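Local atomic coordinates of putative cytochrome P450 154A1 (Streptomyces coelicolor, PDB entry 1ODO), a protein that belongs to the cytochrome P450 family, with a largely helical fold around protoporphyrin IX containing iron, and is modelled with 4-phenyl-1H-imidazole bound. Residues W41-D45 with P46-K50; P116-E119 with A120-G124; E136-L140 with R141-A145; Y146-P149 with I150-G154; A266-K270 with G271-W275. All coordinates share one frame; numbering follows the deposited sequence.

Interaction 1 (W41-D45 with P46-K50)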
loop_
_atom_site.group_PDB
_atom_site.type_symbol
_atom_site.label_atom_id
_atom_site.label_comp_id
_atom_site.label_asym_id
_atom_site.label_seq_id
_atom_site.Cartn_x
_atom_site.Cartn_y
_atom_site.Cartn_z
ATOM N N TRP A 41 -7.551 15.996 10.113
ATOM C CA TRP A 41 -8.315 16.465 8.974
ATOM C C TRP A 41 -8.222 15.460 7.838
ATOM O O TRP A 41 -7.152 15.275 7.259
ATOM C CB TRP A 41 -7.773 17.802 8.468
ATOM C CG TRP A 41 -8.074 18.965 9.353
ATOM C CD1 TRP A 41 -7.230 19.553 10.249
ATOM C CD2 TRP A 41 -9.299 19.703 9.407
ATOM N NE1 TRP A 41 -7.852 20.620 10.855
ATOM C CE2 TRP A 41 -9.123 20.735 10.358
ATOM C CE3 TRP A 41 -10.529 19.596 8.742
ATOM C CZ2 TRP A 41 -10.134 21.659 10.661
ATOM C CZ3 TRP A 41 -11.537 20.516 9.043
ATOM C CH2 TRP A 41 -11.329 21.535 9.997
ATOM N N SER A 42 -9.327 14.783 7.539
ATOM C CA SER A 42 -9.328 13.819 6.448
ATOM C C SER A 42 -9.572 14.700 5.233
ATOM O O SER A 42 -10.510 15.492 5.225
ATOM C CB SER A 42 -10.482 12.828 6.571
ATOM O OG SER A 42 -10.815 12.309 5.287
ATOM N N VAL A 43 -8.722 14.588 4.220
ATOM C CA VAL A 43 -8.888 15.394 3.018
ATOM C C VAL A 43 -9.157 14.463 1.842
ATOM O O VAL A 43 -8.372 13.549 1.584
ATOM C CB VAL A 43 -7.617 16.228 2.725
ATOM C CG1 VAL A 43 -7.793 17.011 1.432
ATOM C CG2 VAL A 43 -7.334 17.174 3.885
ATOM N N SER A 44 -10.266 14.677 1.137
ATOM C CA SER A 44 -10.590 13.826 -0.004
ATOM C C SER A 44 -10.810 14.581 -1.316
ATOM O O SER A 44 -11.223 13.992 -2.312
ATOM C CB SER A 44 -11.796 12.925 0.319
ATOM O OG SER A 44 -12.911 13.672 0.772
ATOM N N ASP A 45 -10.548 15.888 -1.307
ATOM C CA ASP A 45 -10.697 16.722 -2.502
ATOM C C ASP A 45 -9.297 16.583 -3.116
ATOM O O ASP A 45 -8.320 17.075 -2.549
ATOM C CB ASP A 45 -10.960 18.178 -2.098
ATOM C CG ASP A 45 -10.910 19.142 -3.275
ATOM O OD1 ASP A 45 -10.460 18.748 -4.367
ATOM O OD2 ASP A 45 -11.315 20.314 -3.099
ATOM N N PRO A 46 -9.177 15.893 -4.264
ATOM C CA PRO A 46 -7.870 15.705 -4.904
ATOM C C PRO A 46 -7.096 16.976 -5.242
ATOM O O PRO A 46 -5.867 16.980 -5.202
ATOM C CB PRO A 46 -8.205 14.867 -6.142
ATOM C CG PRO A 46 -9.593 15.290 -6.468
ATOM C CD PRO A 46 -10.250 15.333 -5.105
ATOM N N VAL A 47 -7.801 18.049 -5.583
ATOM C CA VAL A 47 -7.121 19.299 -5.917
ATOM C C VAL A 47 -6.421 19.798 -4.654
ATOM O O VAL A 47 -5.225 20.098 -4.660
ATOM C CB VAL A 47 -8.122 20.364 -6.415
ATOM C CG1 VAL A 47 -7.413 21.698 -6.630
ATOM C CG2 VAL A 47 -8.759 19.898 -7.715
ATOM N N LEU A 48 -7.178 19.869 -3.565
ATOM C CA LEU A 48 -6.641 20.325 -2.292
ATOM C C LEU A 48 -5.558 19.365 -1.804
ATOM O O LEU A 48 -4.501 19.784 -1.328
ATOM C CB LEU A 48 -7.766 20.414 -1.252
ATOM C CG LEU A 48 -7.356 20.763 0.182
ATOM C CD1 LEU A 48 -6.633 22.108 0.204
ATOM C CD2 LEU A 48 -8.601 20.812 1.071
ATOM N N LEU A 49 -5.814 18.071 -1.932
ATOM C CA LEU A 49 -4.837 17.087 -1.487
ATOM C C LEU A 49 -3.498 17.270 -2.218
ATOM O O LEU A 49 -2.443 17.283 -1.588
ATOM C CB LEU A 49 -5.396 15.674 -1.689
ATOM C CG LEU A 49 -4.754 14.511 -0.925
ATOM C CD1 LEU A 49 -4.477 14.894 0.529
ATOM C CD2 LEU A 49 -5.698 13.308 -0.991
ATOM N N LYS A 50 -3.534 17.429 -3.537
ATOM C CA LYS A 50 -2.298 17.613 -4.298
ATOM C C LYS A 50 -1.551 18.871 -3.866
ATOM O O LYS A 50 -0.318 18.906 -3.882
ATOM C CB LYS A 50 -2.588 17.670 -5.797
ATOM C CG LYS A 50 -2.922 16.317 -6.409
ATOM C CD LYS A 50 -3.227 16.470 -7.887
ATOM C CE LYS A 50 -3.427 15.136 -8.567
ATOM N NZ LYS A 50 -3.748 15.350 -10.010
#
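Asp-45 meets the first turn of helix 46-52 through both its carboxylate and its carbonyl group. Its CG is anti to its own backbone N (chi1 171°), on the carbonyl side, which carries OD1 over the start of the helix; there OD1 accepts from Val-47 N at 3.0 Å. The donor comes from above the carboxylate plane, 40° out of it, and the bond is bent, with an N-H...O angle of 136°. The main-chain bond from Leu-49 N to Asp-45 O is shorter, 2.8 Å, and much straighter. One residue thus satisfies two amide groups of the opening turn, while its CG also rests 3.9 Å from Leu-48 CB.

Val-43, at the end of strand 38-43, supplies the apolar half. Its CG1 lies between two leucine branches, 3.9 Å from Leu-48 CD2 and 4.0 Å from Leu-49 CD1, and its side chain crosses that of Leu-48 at about a right angle. Pro-46 takes the first helical position, where a residue without an amide hydrogen fits, and packs on His-325 and Trp-328. The arrangement is a side-chain N-cap at a strand-to-helix junction, here leading from the mixed sheet of the P450 fold into a short helix.

Interaction 2 (P116-E119 with A120-G124)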
loop_
_atom_site.group_PDB
_atom_site.type_symbol
_atom_site.label_atom_id
_atom_site.label_comp_id
_atom_site.label_asym_id
_atom_site.label_seq_id
_atom_site.Cartn_x
_atom_site.Cartn_y
_atom_site.Cartn_z
ATOM N N PRO A 116 12.586 -10.026 -16.337
ATOM C CA PRO A 116 12.772 -11.468 -16.535
ATOM C C PRO A 116 12.620 -12.271 -15.247
ATOM O O PRO A 116 11.969 -13.313 -15.230
ATOM C CB PRO A 116 14.183 -11.558 -17.111
ATOM C CG PRO A 116 14.302 -10.277 -17.877
ATOM C CD PRO A 116 13.720 -9.276 -16.904
ATOM N N ALA A 117 13.223 -11.781 -14.168
ATOM C CA ALA A 117 13.140 -12.470 -12.887
ATOM C C ALA A 117 11.706 -12.492 -12.372
ATOM O O ALA A 117 11.223 -13.521 -11.906
ATOM C CB ALA A 117 14.058 -11.799 -11.864
ATOM N N VAL A 118 11.020 -11.358 -12.454
ATOM C CA VAL A 118 9.642 -11.293 -11.981
ATOM C C VAL A 118 8.734 -12.185 -12.830
ATOM O O VAL A 118 7.874 -12.885 -12.299
ATOM C CB VAL A 118 9.120 -9.837 -11.982
ATOM C CG1 VAL A 118 7.667 -9.793 -11.496
ATOM C CG2 VAL A 118 10.001 -8.980 -11.077
ATOM N N GLU A 119 8.927 -12.172 -14.146
ATOM C CA GLU A 119 8.104 -13.002 -15.014
ATOM C C GLU A 119 8.271 -14.469 -14.625
ATOM O O GLU A 119 7.302 -15.224 -14.603
ATOM C CB GLU A 119 8.496 -12.819 -16.486
ATOM C CG GLU A 119 8.209 -11.437 -17.037
ATOM C CD GLU A 119 8.194 -11.407 -18.557
ATOM O OE1 GLU A 119 7.351 -12.112 -19.153
ATOM O OE2 GLU A 119 9.020 -10.679 -19.151
ATOM N N ALA A 120 9.506 -14.860 -14.321
ATOM C CA ALA A 120 9.802 -16.235 -13.931
ATOM C C ALA A 120 9.045 -16.586 -12.654
ATOM O O ALA A 120 8.464 -17.667 -12.544
ATOM C CB ALA A 120 11.307 -16.411 -13.725
ATOM N N MET A 121 9.057 -15.671 -11.688
ATOM C CA MET A 121 8.361 -15.897 -10.424
ATOM C C MET A 121 6.865 -16.055 -10.678
ATOM O O MET A 121 6.210 -16.926 -10.096
ATOM C CB MET A 121 8.593 -14.723 -9.471
ATOM C CG MET A 121 10.017 -14.606 -8.964
ATOM S SD MET A 121 10.276 -13.065 -8.053
ATOM C CE MET A 121 11.991 -12.715 -8.425
ATOM N N VAL A 122 6.325 -15.202 -11.542
ATOM C CA VAL A 122 4.906 -15.257 -11.867
ATOM C C VAL A 122 4.561 -16.588 -12.538
ATOM O O VAL A 122 3.583 -17.242 -12.177
ATOM C CB VAL A 122 4.500 -14.096 -12.806
ATOM C CG1 VAL A 122 3.075 -14.298 -13.294
ATOM C CG2 VAL A 122 4.604 -12.758 -12.055
ATOM N N THR A 123 5.371 -16.991 -13.511
ATOM C CA THR A 123 5.128 -18.245 -14.214
ATOM C C THR A 123 5.177 -19.421 -13.242
ATOM O O THR A 123 4.361 -20.336 -13.328
ATOM C CB THR A 123 6.167 -18.464 -15.332
ATOM O OG1 THR A 123 6.153 -17.337 -16.214
ATOM C CG2 THR A 123 5.839 -19.722 -16.129
ATOM N N GLY A 124 6.130 -19.386 -12.315
ATOM C CA GLY A 124 6.254 -20.458 -11.345
ATOM C C GLY A 124 5.007 -20.609 -10.493
ATOM O O GLY A 124 4.518 -21.719 -10.274
#
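Met-121 turns back along helix 108-131 so that its CE methyl ends 4.1 Å from Ala-117 CB, one turn earlier. The torsions account for this: CG sits beside the backbone N (chi1 -69°), the next bond is extended, and the chain bends at chi3. On the way CG passes 3.4 Å from Ala-117 O, so the thioether runs alongside the backbone of the preceding turn. Its outer side meets helix 147-157, where His-155 is among its neighbours.

Val-118 and Val-122 form a second i to i+4 pair. Branch CG1 of Val-118 and CG2 of Val-122 are 4.3 Å apart, a loose approach, and CG2 comes closer to Val-118 O, at 3.3 Å. The pair belongs to the buried flank, where Val-118 packs on Met-362 and Leu-366 of helix 357-374.

Away from the valines, Glu-119 O accepts twice. Thr-123 N reaches it at 2.8 Å with an N-H...O angle of 164°, and Thr-123 OG1, set beside its own backbone N, donates to it at 2.9 Å from above the carbonyl plane. This second bond uses the hydroxyl's hydrogen within the helix itself. Regular i to i+4 bonds from Ala-120, Met-121 and Val-122 complete the turn, and the whole is characteristic of an alpha-helix packed between two others in a helical bundle, with a threonine hydroxyl bonded back to the preceding turn.

Interaction 3 (E136-L140 with R141-A145)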
loop_
_atom_site.group_PDB
_atom_site.type_symbol
_atom_site.label_atom_id
_atom_site.label_comp_id
_atom_site.label_asym_id
_atom_site.label_seq_id
_atom_site.Cartn_x
_atom_site.Cartn_y
_atom_site.Cartn_z
ATOM N N GLU A 136 -11.638 -28.241 -7.651
ATOM C CA GLU A 136 -11.633 -27.772 -6.269
ATOM C C GLU A 136 -11.304 -26.284 -6.204
ATOM O O GLU A 136 -10.420 -25.803 -6.915
ATOM C CB GLU A 136 -10.623 -28.565 -5.451
ATOM N N PRO A 137 -12.016 -25.533 -5.350
ATOM C CA PRO A 137 -11.772 -24.093 -5.216
ATOM C C PRO A 137 -10.363 -23.771 -4.732
ATOM O O PRO A 137 -9.771 -24.521 -3.952
ATOM C CB PRO A 137 -12.849 -23.651 -4.226
ATOM C CG PRO A 137 -13.072 -24.874 -3.398
ATOM C CD PRO A 137 -13.084 -25.967 -4.437
ATOM N N VAL A 138 -9.840 -22.645 -5.204
ATOM C CA VAL A 138 -8.504 -22.191 -4.842
ATOM C C VAL A 138 -8.566 -20.752 -4.331
ATOM O O VAL A 138 -9.172 -19.894 -4.971
ATOM C CB VAL A 138 -7.562 -22.233 -6.070
ATOM C CG1 VAL A 138 -6.196 -21.676 -5.709
ATOM C CG2 VAL A 138 -7.437 -23.665 -6.579
ATOM N N ASP A 139 -7.960 -20.490 -3.178
ATOM C CA ASP A 139 -7.973 -19.132 -2.637
ATOM C C ASP A 139 -6.811 -18.411 -3.318
ATOM O O ASP A 139 -5.663 -18.518 -2.894
ATOM C CB ASP A 139 -7.768 -19.132 -1.125
ATOM C CG ASP A 139 -7.859 -17.736 -0.532
ATOM O OD1 ASP A 139 -7.851 -16.761 -1.314
ATOM O OD2 ASP A 139 -7.929 -17.608 0.707
ATOM N N LEU A 140 -7.127 -17.684 -4.382
ATOM C CA LEU A 140 -6.131 -16.947 -5.146
ATOM C C LEU A 140 -5.315 -15.948 -4.328
ATOM O O LEU A 140 -4.166 -15.653 -4.664
ATOM C CB LEU A 140 -6.814 -16.235 -6.317
ATOM C CG LEU A 140 -5.970 -16.042 -7.576
ATOM C CD1 LEU A 140 -5.582 -17.407 -8.146
ATOM C CD2 LEU A 140 -6.766 -15.249 -8.604
ATOM N N ARG A 141 -5.901 -15.429 -3.256
ATOM C CA ARG A 141 -5.190 -14.472 -2.422
ATOM C C ARG A 141 -3.979 -15.154 -1.789
ATOM O O ARG A 141 -2.875 -14.608 -1.786
ATOM C CB ARG A 141 -6.124 -13.913 -1.337
ATOM C CG ARG A 141 -5.518 -12.767 -0.527
ATOM C CD ARG A 141 -6.522 -12.171 0.461
ATOM N NE ARG A 141 -5.884 -11.207 1.356
ATOM C CZ ARG A 141 -5.634 -9.939 1.047
ATOM N NH1 ARG A 141 -5.977 -9.454 -0.139
ATOM N NH2 ARG A 141 -5.011 -9.158 1.919
ATOM N N GLN A 142 -4.182 -16.366 -1.279
ATOM C CA GLN A 142 -3.101 -17.114 -0.649
ATOM C C GLN A 142 -2.157 -17.819 -1.625
ATOM O O GLN A 142 -0.967 -17.952 -1.349
ATOM C CB GLN A 142 -3.673 -18.163 0.311
ATOM C CG GLN A 142 -4.432 -17.598 1.502
ATOM C CD GLN A 142 -3.591 -16.647 2.330
ATOM O OE1 GLN A 142 -2.439 -16.942 2.654
ATOM N NE2 GLN A 142 -4.163 -15.500 2.682
ATOM N N GLU A 143 -2.679 -18.267 -2.764
ATOM C CA GLU A 143 -1.852 -18.963 -3.743
ATOM C C GLU A 143 -1.148 -18.123 -4.804
ATOM O O GLU A 143 -0.258 -18.625 -5.495
ATOM C CB GLU A 143 -2.677 -20.063 -4.421
ATOM C CG GLU A 143 -3.244 -21.086 -3.440
ATOM C CD GLU A 143 -2.181 -21.640 -2.505
ATOM O OE1 GLU A 143 -1.129 -22.087 -3.003
ATOM O OE2 GLU A 143 -2.396 -21.630 -1.272
ATOM N N LEU A 144 -1.527 -16.854 -4.940
ATOM C CA LEU A 144 -0.895 -15.992 -5.937
ATOM C C LEU A 144 -0.649 -14.565 -5.455
ATOM O O LEU A 144 0.483 -14.084 -5.466
ATOM C CB LEU A 144 -1.736 -15.942 -7.221
ATOM C CG LEU A 144 -1.213 -14.987 -8.305
ATOM C CD1 LEU A 144 0.167 -15.449 -8.768
ATOM C CD2 LEU A 144 -2.175 -14.938 -9.482
ATOM N N ALA A 145 -1.715 -13.895 -5.032
ATOM C CA ALA A 145 -1.622 -12.516 -4.555
ATOM C C ALA A 145 -0.585 -12.273 -3.454
ATOM O O ALA A 145 0.173 -11.307 -3.518
ATOM C CB ALA A 145 -3.010 -12.033 -4.098
HETATM O O HOH W 1 -7.035 -15.697 2.188
#
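Leu-140 O accepts from both Leu-144 N, which arrives from above the carbonyl plane in a more bent bond, and Ala-145 N, an i to i+5 bond of 3.0 Å in that plane (163°), so the backbone opens into a wider pi-type turn.

At the helix start Asp-139 is the N-cap. With CG anti to the backbone N (chi1 -177°), its OD1 reaches forward over the first turn to accept from Arg-141 N at 3.1 Å, the donor standing above the carboxylate plane. The same oxygen also accepts from Leu-401 N, so two amides grip it. OD2 takes a water bond of 2.6 Å, and that water in turn accepts from Gln-142 NE2, linking carboxylate and amide groups whose planes are 72° apart.

This is a capped strand-to-helix junction: strand 138-139 is an outer strand of a small antiparallel sheet, paired with strand 402-404, and its end passes directly into helix 140-145.

Arg-141 lies beside Asp-139 and points the same way, but its extended chain takes the guanidinium group past the cap. NH1 pairs with Asp-252 and also bonds Asn-249, while NH2 bonds Tyr-146 OH. On the apolar side Val-138 CG1 touches Glu-143 CG at 3.8 Å, the two side chains crossing at about a right angle, and Leu-140 CD1 rests 4.2 Å from Leu-144 CB.

Interaction 4 (Y146-P149 with I150-G154)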
loop_
_atom_site.group_PDB
_atom_site.type_symbol
_atom_site.label_atom_id
_atom_site.label_comp_id
_atom_site.label_asym_id
_atom_site.label_seq_id
_atom_site.Cartn_x
_atom_site.Cartn_y
_atom_site.Cartn_z
ATOM N N TYR A 146 -0.545 -13.145 -2.451
ATOM C CA TYR A 146 0.409 -12.991 -1.357
ATOM C C TYR A 146 1.844 -13.425 -1.673
ATOM O O TYR A 146 2.789 -12.669 -1.445
ATOM C CB TYR A 146 -0.078 -13.750 -0.112
ATOM C CG TYR A 146 -0.836 -12.895 0.890
ATOM C CD1 TYR A 146 -2.133 -13.232 1.288
ATOM C CD2 TYR A 146 -0.246 -11.765 1.458
ATOM C CE1 TYR A 146 -2.824 -12.464 2.229
ATOM C CE2 TYR A 146 -0.928 -10.990 2.398
ATOM C CZ TYR A 146 -2.214 -11.344 2.778
ATOM O OH TYR A 146 -2.891 -10.574 3.699
ATOM N N PRO A 147 2.030 -14.642 -2.209
ATOM C CA PRO A 147 3.390 -15.103 -2.519
ATOM C C PRO A 147 4.209 -14.349 -3.570
ATOM O O PRO A 147 5.428 -14.260 -3.439
ATOM C CB PRO A 147 3.179 -16.574 -2.890
ATOM C CG PRO A 147 1.799 -16.581 -3.471
ATOM C CD PRO A 147 1.039 -15.692 -2.509
ATOM N N LEU A 148 3.569 -13.801 -4.599
ATOM C CA LEU A 148 4.325 -13.080 -5.623
ATOM C C LEU A 148 5.105 -11.877 -5.087
ATOM O O LEU A 148 6.324 -11.799 -5.266
ATOM C CB LEU A 148 3.407 -12.635 -6.769
ATOM C CG LEU A 148 4.070 -11.794 -7.868
ATOM C CD1 LEU A 148 5.267 -12.534 -8.466
ATOM C CD2 LEU A 148 3.040 -11.487 -8.947
ATOM N N PRO A 149 4.422 -10.926 -4.424
ATOM C CA PRO A 149 5.120 -9.750 -3.886
ATOM C C PRO A 149 6.232 -10.137 -2.903
ATOM O O PRO A 149 7.256 -9.466 -2.814
ATOM C CB PRO A 149 4.000 -8.957 -3.203
ATOM C CG PRO A 149 2.773 -9.348 -3.981
ATOM C CD PRO A 149 2.975 -10.840 -4.162
ATOM N N ILE A 150 6.019 -11.219 -2.162
ATOM C CA ILE A 150 7.006 -11.686 -1.193
ATOM C C ILE A 150 8.250 -12.189 -1.922
ATOM O O ILE A 150 9.379 -11.911 -1.512
ATOM C CB ILE A 150 6.417 -12.812 -0.299
ATOM C CG1 ILE A 150 5.364 -12.212 0.640
ATOM C CG2 ILE A 150 7.522 -13.500 0.499
ATOM C CD1 ILE A 150 4.638 -13.224 1.509
ATOM N N ALA A 151 8.041 -12.918 -3.015
ATOM C CA ALA A 151 9.155 -13.449 -3.792
ATOM C C ALA A 151 9.951 -12.306 -4.417
ATOM O O ALA A 151 11.180 -12.349 -4.466
ATOM C CB ALA A 151 8.636 -14.384 -4.884
ATOM N N VAL A 152 9.247 -11.282 -4.892
ATOM C CA VAL A 152 9.897 -10.135 -5.511
ATOM C C VAL A 152 10.707 -9.314 -4.508
ATOM O O VAL A 152 11.881 -9.009 -4.743
ATOM C CB VAL A 152 8.863 -9.208 -6.192
ATOM C CG1 VAL A 152 9.553 -7.974 -6.750
ATOM C CG2 VAL A 152 8.153 -9.965 -7.312
ATOM N N ILE A 153 10.088 -8.959 -3.390
ATOM C CA ILE A 153 10.789 -8.175 -2.386
ATOM C C ILE A 153 11.932 -8.981 -1.768
ATOM O O ILE A 153 12.968 -8.425 -1.414
ATOM C CB ILE A 153 9.825 -7.685 -1.273
ATOM C CG1 ILE A 153 10.473 -6.533 -0.505
ATOM C CG2 ILE A 153 9.479 -8.824 -0.325
ATOM C CD1 ILE A 153 10.726 -5.307 -1.355
ATOM N N GLY A 154 11.742 -10.294 -1.649
ATOM C CA GLY A 154 12.778 -11.137 -1.074
ATOM C C GLY A 154 14.018 -11.126 -1.951
ATOM O O GLY A 154 15.147 -11.086 -1.458
#
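Leu-148 and Val-152 pair one turn apart in alpha-helix 147-157, whose opening turn carries Pro-147 and Pro-149. The two side chains lie side by side and point the same way, with Leu-148 CD1 at 4.0 Å from Val-152 CG2. The backbone bond behind this spacing runs from Val-152 N to Leu-148 O at 3.0 Å; the next in the helix, from Ile-153 N to Pro-149 O, has an N-H...O angle of 170°. Outside this shell, helix 357-374 packs against both residues, through Ala-367 at Leu-148 and Leu-359 at Val-152. Pro-149 rests on Glu-363 and Thr-247, and Ile-153 extends toward the haem, its side chain about 5 Å away at the nearest atoms. Tyr-146, at the head of the segment, has its hydroxyl hydrogen-bonded to Glu-245. Its carbonyl faces a hydrocarbon chain: Ile-150 CG1 sits beside its own backbone N (chi1 -70°), which brings CG1 to 3.3 Å from Tyr-146 O, with CD1 at 3.5 Å from that oxygen.

Interaction 5 (A266-K270 with G271-W275)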
loop_
_atom_site.group_PDB
_atom_site.type_symbol
_atom_site.label_atom_id
_atom_site.label_comp_id
_atom_site.label_asym_id
_atom_site.label_seq_id
_atom_site.Cartn_x
_atom_site.Cartn_y
_atom_site.Cartn_z
ATOM N N ALA A 266 -13.428 -8.729 -21.339
ATOM C CA ALA A 266 -13.677 -8.795 -22.775
ATOM C C ALA A 266 -12.960 -7.643 -23.479
ATOM O O ALA A 266 -12.446 -7.805 -24.583
ATOM C CB ALA A 266 -15.182 -8.732 -23.052
ATOM N N LEU A 267 -12.922 -6.475 -22.841
ATOM C CA LEU A 267 -12.251 -5.321 -23.439
ATOM C C LEU A 267 -10.776 -5.642 -23.623
ATOM O O LEU A 267 -10.151 -5.230 -24.606
ATOM C CB LEU A 267 -12.401 -4.083 -22.551
ATOM C CG LEU A 267 -13.789 -3.442 -22.510
ATOM C CD1 LEU A 267 -13.814 -2.350 -21.452
ATOM C CD2 LEU A 267 -14.137 -2.877 -23.884
ATOM N N VAL A 268 -10.213 -6.371 -22.667
ATOM C CA VAL A 268 -8.807 -6.737 -22.756
ATOM C C VAL A 268 -8.617 -7.717 -23.913
ATOM O O VAL A 268 -7.730 -7.544 -24.747
ATOM C CB VAL A 268 -8.311 -7.403 -21.454
ATOM C CG1 VAL A 268 -6.870 -7.859 -21.625
ATOM C CG2 VAL A 268 -8.418 -6.417 -20.293
ATOM N N ARG A 269 -9.463 -8.742 -23.964
ATOM C CA ARG A 269 -9.371 -9.742 -25.023
ATOM C C ARG A 269 -9.588 -9.156 -26.419
ATOM O O ARG A 269 -9.015 -9.636 -27.397
ATOM C CB ARG A 269 -10.362 -10.877 -24.757
ATOM C CG ARG A 269 -10.131 -11.584 -23.425
ATOM C CD ARG A 269 -11.045 -12.789 -23.270
ATOM N NE ARG A 269 -10.848 -13.507 -22.011
ATOM C CZ ARG A 269 -9.671 -13.938 -21.563
ATOM N NH1 ARG A 269 -8.565 -13.718 -22.263
ATOM N NH2 ARG A 269 -9.601 -14.611 -20.422
ATOM N N LYS A 270 -10.410 -8.116 -26.514
ATOM C CA LYS A 270 -10.674 -7.490 -27.805
ATOM C C LYS A 270 -9.532 -6.570 -28.201
ATOM O O LYS A 270 -9.433 -6.156 -29.352
ATOM C CB LYS A 270 -11.978 -6.689 -27.764
ATOM C CG LYS A 270 -13.233 -7.544 -27.798
ATOM C CD LYS A 270 -14.491 -6.689 -27.783
ATOM C CE LYS A 270 -14.654 -5.962 -26.461
ATOM N NZ LYS A 270 -15.863 -5.088 -26.457
ATOM N N GLY A 271 -8.667 -6.252 -27.244
ATOM C CA GLY A 271 -7.545 -5.377 -27.526
ATOM C C GLY A 271 -7.902 -3.904 -27.394
ATOM O O GLY A 271 -7.135 -3.039 -27.819
ATOM N N GLU A 272 -9.062 -3.614 -26.810
ATOM C CA GLU A 272 -9.510 -2.236 -26.628
ATOM C C GLU A 272 -8.819 -1.555 -25.448
ATOM O O GLU A 272 -8.684 -0.335 -25.423
ATOM C CB GLU A 272 -11.029 -2.192 -26.459
ATOM C CG GLU A 272 -11.785 -2.466 -27.753
ATOM C CD GLU A 272 -13.289 -2.352 -27.588
ATOM O OE1 GLU A 272 -13.754 -1.329 -27.038
ATOM O OE2 GLU A 272 -14.004 -3.282 -28.014
ATOM N N VAL A 273 -8.403 -2.346 -24.464
ATOM C CA VAL A 273 -7.713 -1.820 -23.287
ATOM C C VAL A 273 -6.606 -2.826 -23.008
ATOM O O VAL A 273 -6.699 -3.981 -23.424
ATOM C CB VAL A 273 -8.618 -1.721 -22.027
ATOM C CG1 VAL A 273 -9.899 -0.965 -22.353
ATOM C CG2 VAL A 273 -8.917 -3.112 -21.480
ATOM N N THR A 274 -5.565 -2.389 -22.313
ATOM C CA THR A 274 -4.440 -3.257 -21.979
ATOM C C THR A 274 -4.514 -3.699 -20.523
ATOM O O THR A 274 -5.353 -3.221 -19.759
ATOM C CB THR A 274 -3.108 -2.523 -22.150
ATOM O OG1 THR A 274 -3.072 -1.406 -21.252
ATOM C CG2 THR A 274 -2.946 -2.027 -23.580
ATOM N N TRP A 275 -3.632 -4.616 -20.138
ATOM C CA TRP A 275 -3.623 -5.087 -18.763
ATOM C C TRP A 275 -3.226 -3.889 -17.907
ATOM O O TRP A 275 -3.692 -3.738 -16.780
ATOM C CB TRP A 275 -2.608 -6.219 -18.576
ATOM C CG TRP A 275 -3.051 -7.515 -19.172
ATOM C CD1 TRP A 275 -2.442 -8.210 -20.177
ATOM C CD2 TRP A 275 -4.209 -8.273 -18.803
ATOM N NE1 TRP A 275 -3.149 -9.357 -20.457
ATOM C CE2 TRP A 275 -4.240 -9.419 -19.628
ATOM C CE3 TRP A 275 -5.226 -8.097 -17.852
ATOM C CZ2 TRP A 275 -5.247 -10.385 -19.534
ATOM C CZ3 TRP A 275 -6.230 -9.062 -17.758
ATOM C CH2 TRP A 275 -6.229 -10.190 -18.597
HETATM O O HOH W 2 -5.448 -6.000 -24.721
#
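Lys-270 and Glu-272 meet across a Schellman motif that ends helix 262-270. Gly-271 has a positive phi of 86°, and two bonds run back into the last turn: Glu-272 N to Leu-267 O at 2.9 Å, and Gly-271 N to Val-268 O at 3.0 Å, the latter from well above the carbonyl plane.

The lysine side chain can be followed outward. Lys-270 CB lies 3.4 Å from Gly-271 N; CG is beside the backbone N, and the bend at chi3 (-67°) turns the chain across the glutamate at a slant. CD and CE then both pass close to Glu-272 OE2, CE at 3.2 Å, before NZ makes a salt bridge to that same oxygen at 3.0 Å, its hydrogen bond being weak. The other carboxylate oxygen, OE1, touches Leu-267 CD2, so the lysine takes one oxygen and Leu-267 the other.

Beyond the turn, Val-268 holds the returning chain with both branches. CG2 packs 3.5 Å from Val-273 CG2, the side chains crossing at about a right angle. A water bridges the backbone there, donating to both Val-268 O and Val-273 O. Branch CG1 makes a CH-pi contact over one face of Trp-275, whose ring also packs on Leu-368 and Glu-369 of helix 357-374; the methyl carbon stands 3.6 Å from the centroid of the six-membered ring, 12° off its normal.

How the interactions relate
Interactions 2, 3 and 4 form one connected group. Interactions 2 and 4, with centres about 11 Å apart, touch where Val-122 CG2 meets Leu-148 CD1 at 3.7 Å, and Met-121 SD lies 3.7 Å from Ala-151 C. Interaction 3 runs into interaction 4 through a probable hydrogen bond, Tyr-146 N and Arg-141 O being 2.8 Å apart. Interaction 1 lies across the chain's centre from this group, about 32 Å from interaction 4 between centres, yet both approach the haem: Leu-49 comes within about 7 Å and Ile-153 about 5 Å, side chain to haem. Interaction 5 is peripheral, its nearest atoms about 11 Å from interactions 2 and 3.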